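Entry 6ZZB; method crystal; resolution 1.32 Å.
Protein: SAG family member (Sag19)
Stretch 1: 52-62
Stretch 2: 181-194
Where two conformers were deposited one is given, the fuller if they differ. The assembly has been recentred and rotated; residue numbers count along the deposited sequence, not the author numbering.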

# COMPACT_ATOMS: atom_id res chain seq x y z
N ASP A 52 6.02 -8.24 -10.14
CA ASP A 52 6.98 -8.66 -9.11
C ASP A 52 6.28 -8.89 -7.78
O ASP A 52 6.88 -9.59 -6.92
CB ASP A 52 8.08 -7.61 -8.94
CG ASP A 52 9.32 -8.20 -8.32
OD1 ASP A 52 9.78 -9.25 -8.83
OD2 ASP A 52 9.77 -7.69 -7.27
N CYS A 53 5.12 -8.30 -7.56
CA CYS A 53 4.45 -8.28 -6.23
C CYS A 53 3.20 -9.16 -6.21
O CYS A 53 2.74 -9.49 -5.10
CB CYS A 53 4.06 -6.86 -5.88
SG CYS A 53 5.45 -5.72 -5.68
N LEU A 54 2.57 -9.50 -7.34
CA LEU A 54 1.20 -10.08 -7.32
C LEU A 54 1.26 -11.50 -6.71
O LEU A 54 0.30 -11.83 -6.01
CB LEU A 54 0.63 -10.06 -8.73
CG LEU A 54 -0.88 -10.23 -8.89
CD1 LEU A 54 -1.66 -9.30 -7.99
CD2 LEU A 54 -1.25 -9.99 -10.35
N ALA A 55 2.33 -12.25 -6.92
CA ALA A 55 2.44 -13.62 -6.36
C ALA A 55 2.37 -13.56 -4.84
O ALA A 55 1.59 -14.34 -4.26
CB ALA A 55 3.71 -14.30 -6.82
N ILE A 56 3.19 -12.72 -4.21
CA ILE A 56 3.19 -12.67 -2.71
C ILE A 56 1.85 -12.12 -2.23
O ILE A 56 1.30 -12.65 -1.25
CB ILE A 56 4.40 -11.90 -2.15
CG1 ILE A 56 4.43 -11.98 -0.61
CG2 ILE A 56 4.46 -10.45 -2.58
CD1 ILE A 56 4.40 -13.37 -0.07
N ILE A 57 1.27 -11.11 -2.88
CA ILE A 57 -0.03 -10.56 -2.45
C ILE A 57 -1.07 -11.68 -2.48
O ILE A 57 -1.84 -11.86 -1.52
CB ILE A 57 -0.44 -9.35 -3.30
CG1 ILE A 57 0.52 -8.17 -3.03
CG2 ILE A 57 -1.87 -8.98 -3.03
CD1 ILE A 57 0.38 -7.01 -3.98
N ASN A 58 -1.11 -12.43 -3.58
CA ASN A 58 -2.16 -13.47 -3.73
C ASN A 58 -1.87 -14.68 -2.82
O ASN A 58 -2.88 -15.27 -2.38
CB ASN A 58 -2.32 -13.85 -5.19
CG ASN A 58 -3.15 -12.83 -5.93
OD1 ASN A 58 -4.05 -12.21 -5.37
ND2 ASN A 58 -2.90 -12.67 -7.22
N LYS A 59 -0.61 -14.95 -2.51
CA LYS A 59 -0.25 -16.01 -1.52
C LYS A 59 -0.84 -15.60 -0.17
O LYS A 59 -1.57 -16.40 0.47
CB LYS A 59 1.26 -16.21 -1.46
CG LYS A 59 1.70 -17.23 -0.41
CD LYS A 59 3.07 -17.79 -0.67
CE LYS A 59 3.66 -18.45 0.55
NZ LYS A 59 4.29 -17.45 1.45
N LEU A 60 -0.63 -14.36 0.24
CA LEU A 60 -1.12 -13.88 1.56
C LEU A 60 -2.65 -13.89 1.61
O LEU A 60 -3.22 -14.15 2.69
CB LEU A 60 -0.53 -12.50 1.86
CG LEU A 60 0.98 -12.48 2.07
CD1 LEU A 60 1.52 -11.06 2.10
CD2 LEU A 60 1.37 -13.19 3.36
N ARG A 61 -3.36 -13.60 0.52
CA ARG A 61 -4.84 -13.57 0.52
C ARG A 61 -5.41 -14.99 0.53
O ARG A 61 -6.59 -15.14 0.90
CB ARG A 61 -5.36 -12.77 -0.67
CG ARG A 61 -5.01 -11.30 -0.59
CD ARG A 61 -5.48 -10.59 -1.85
NE ARG A 61 -6.91 -10.59 -2.10
CZ ARG A 61 -7.80 -9.74 -1.63
NH1 ARG A 61 -7.43 -8.74 -0.83
NH2 ARG A 61 -9.08 -9.83 -1.96
N SER A 62 -4.62 -15.98 0.11
CA SER A 62 -5.04 -17.39 -0.03
C SER A 62 -4.21 -18.27 0.92
O SER A 62 -4.77 -18.66 1.96
CB SER A 62 -4.89 -17.83 -1.45
OG SER A 62 -3.53 -17.91 -1.81
N ALA A 181 -4.54 -4.08 5.97
CA ALA A 181 -5.97 -3.82 5.65
C ALA A 181 -6.16 -3.79 4.14
O ALA A 181 -7.09 -4.42 3.67
CB ALA A 181 -6.42 -2.56 6.34
N PHE A 182 -5.26 -3.15 3.41
CA PHE A 182 -5.41 -3.11 1.93
C PHE A 182 -5.13 -4.49 1.35
O PHE A 182 -5.87 -4.95 0.48
CB PHE A 182 -4.46 -2.09 1.31
CG PHE A 182 -4.94 -0.68 1.44
CD1 PHE A 182 -5.78 -0.14 0.48
CD2 PHE A 182 -4.58 0.09 2.52
CE1 PHE A 182 -6.22 1.16 0.59
CE2 PHE A 182 -5.04 1.39 2.64
CZ PHE A 182 -5.90 1.91 1.69
N LEU A 183 -4.09 -5.16 1.81
CA LEU A 183 -3.70 -6.47 1.28
C LEU A 183 -4.86 -7.46 1.43
O LEU A 183 -5.03 -8.32 0.54
CB LEU A 183 -2.48 -7.03 2.01
CG LEU A 183 -1.15 -6.39 1.63
CD1 LEU A 183 -0.09 -6.71 2.66
CD2 LEU A 183 -0.71 -6.85 0.26
N LEU A 184 -5.54 -7.41 2.55
CA LEU A 184 -6.58 -8.42 2.92
C LEU A 184 -7.98 -7.86 2.74
O LEU A 184 -8.94 -8.48 3.30
CB LEU A 184 -6.35 -8.86 4.36
CG LEU A 184 -5.03 -9.56 4.61
CD1 LEU A 184 -4.99 -10.07 6.04
CD2 LEU A 184 -4.79 -10.72 3.66
N SER A 185 -8.16 -6.77 2.02
CA SER A 185 -9.48 -6.14 1.84
C SER A 185 -10.34 -6.99 0.88
O SER A 185 -9.86 -7.35 -0.21
CB SER A 185 -9.32 -4.75 1.31
OG SER A 185 -10.58 -4.19 0.99
N GLU A 186 -11.57 -7.29 1.29
CA GLU A 186 -12.63 -7.81 0.39
C GLU A 186 -12.97 -6.78 -0.68
O GLU A 186 -13.41 -7.18 -1.73
CB GLU A 186 -13.87 -8.18 1.22
CG GLU A 186 -13.81 -9.57 1.79
CD GLU A 186 -14.41 -10.64 0.90
OE1 GLU A 186 -14.67 -10.35 -0.30
OE2 GLU A 186 -14.62 -11.76 1.40
N LYS A 187 -12.72 -5.49 -0.46
CA LYS A 187 -12.95 -4.46 -1.51
C LYS A 187 -11.83 -4.52 -2.57
O LYS A 187 -12.07 -3.97 -3.65
CB LYS A 187 -12.97 -3.02 -0.99
CG LYS A 187 -14.10 -2.66 -0.05
CD LYS A 187 -13.96 -1.27 0.49
CE LYS A 187 -14.22 -0.25 -0.59
NZ LYS A 187 -14.50 1.09 -0.04
N SER A 188 -10.67 -5.10 -2.27
CA SER A 188 -9.54 -5.19 -3.24
C SER A 188 -9.89 -6.26 -4.30
O SER A 188 -10.12 -7.43 -3.93
CB SER A 188 -8.21 -5.46 -2.54
OG SER A 188 -7.86 -4.37 -1.65
N LYS A 189 -9.94 -5.90 -5.59
CA LYS A 189 -10.08 -6.83 -6.75
C LYS A 189 -8.87 -6.76 -7.70
O LYS A 189 -8.50 -7.74 -8.37
CB LYS A 189 -11.37 -6.48 -7.50
CG LYS A 189 -12.65 -6.50 -6.67
CD LYS A 189 -13.73 -5.58 -7.20
CE LYS A 189 -14.77 -5.20 -6.17
NZ LYS A 189 -14.30 -4.09 -5.30
N LYS A 190 -8.23 -5.58 -7.77
CA LYS A 190 -7.08 -5.37 -8.67
C LYS A 190 -6.04 -4.55 -7.93
O LYS A 190 -6.43 -3.83 -6.98
CB LYS A 190 -7.50 -4.63 -9.94
CG LYS A 190 -8.71 -5.23 -10.65
CD LYS A 190 -8.95 -4.60 -11.98
CE LYS A 190 -10.26 -5.05 -12.59
NZ LYS A 190 -10.29 -4.72 -14.02
N VAL A 191 -4.81 -4.62 -8.39
CA VAL A 191 -3.70 -3.86 -7.77
C VAL A 191 -2.70 -3.43 -8.83
O VAL A 191 -2.45 -4.15 -9.78
CB VAL A 191 -3.07 -4.68 -6.63
CG1 VAL A 191 -2.39 -5.94 -7.14
CG2 VAL A 191 -2.09 -3.85 -5.80
N SER A 192 -2.16 -2.23 -8.66
CA SER A 192 -1.02 -1.73 -9.44
C SER A 192 0.08 -1.29 -8.48
O SER A 192 -0.20 -0.42 -7.64
CB SER A 192 -1.46 -0.59 -10.31
OG SER A 192 -0.35 -0.10 -11.06
N CYS A 193 1.26 -1.85 -8.62
CA CYS A 193 2.39 -1.54 -7.73
C CYS A 193 3.50 -0.86 -8.52
O CYS A 193 3.71 -1.17 -9.70
CB CYS A 193 2.97 -2.79 -7.11
SG CYS A 193 1.84 -3.70 -6.01
N ALA A 194 4.22 0.05 -7.87
CA ALA A 194 5.38 0.69 -8.48
C ALA A 194 6.34 1.10 -7.39
O ALA A 194 5.91 1.31 -6.23
CB ALA A 194 4.97 1.89 -9.30

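Residues 52-61 are helical, continuing a helix that begins earlier in the chain, and the helix is kinked where the N atoms of Ala55 and Ile56 lack a bond to the preceding turn. Stretch 2 leaves its own helix after Leu183, passes through a loop, and enters a strand at Lys190. The helix 52-61 and strand 190-194 axes approach to 9.0 Å, their directions 133° apart, and the two stretches together bury 502 Å².

At the strand, contact is apolar. Val191 and Cys193 both direct CA-to-CB toward the helix, while Ser192 between them is out of reach, as strand alternation requires. Leu54 CD1 lies 3.5 Å from Val191 CG1, and Cys53 CB lies 3.9 Å from Cys193 SG; the two cysteines are not bonded to each other, each being linked covalently elsewhere in the structure. Ile57 (m, t) bridges strand and helix end: its CD1 is 4.1 Å from Cys193 SG, and its CG1 is 3.8 Å from Leu183 CD2.

Polar bonding centres on Arg61, whose guanidinium meets backbone carbonyls where stretch 2 leaves its helix: Leu183 O, and Ser185 O in the loop, which also accepts from Ser188 N. Arg61 NH1 donates to Leu183 O (2.8 Å) and Ser185 O (2.9 Å), both at 157°, and Arg61 NH2 also donates to Ser185 O (3.1 Å, 141°). Both acceptors lie near the guanidinium plane, where its N-H bonds point. Ser188 O, 3.3 Å from Arg61 NH2, has too poor an angle to bond.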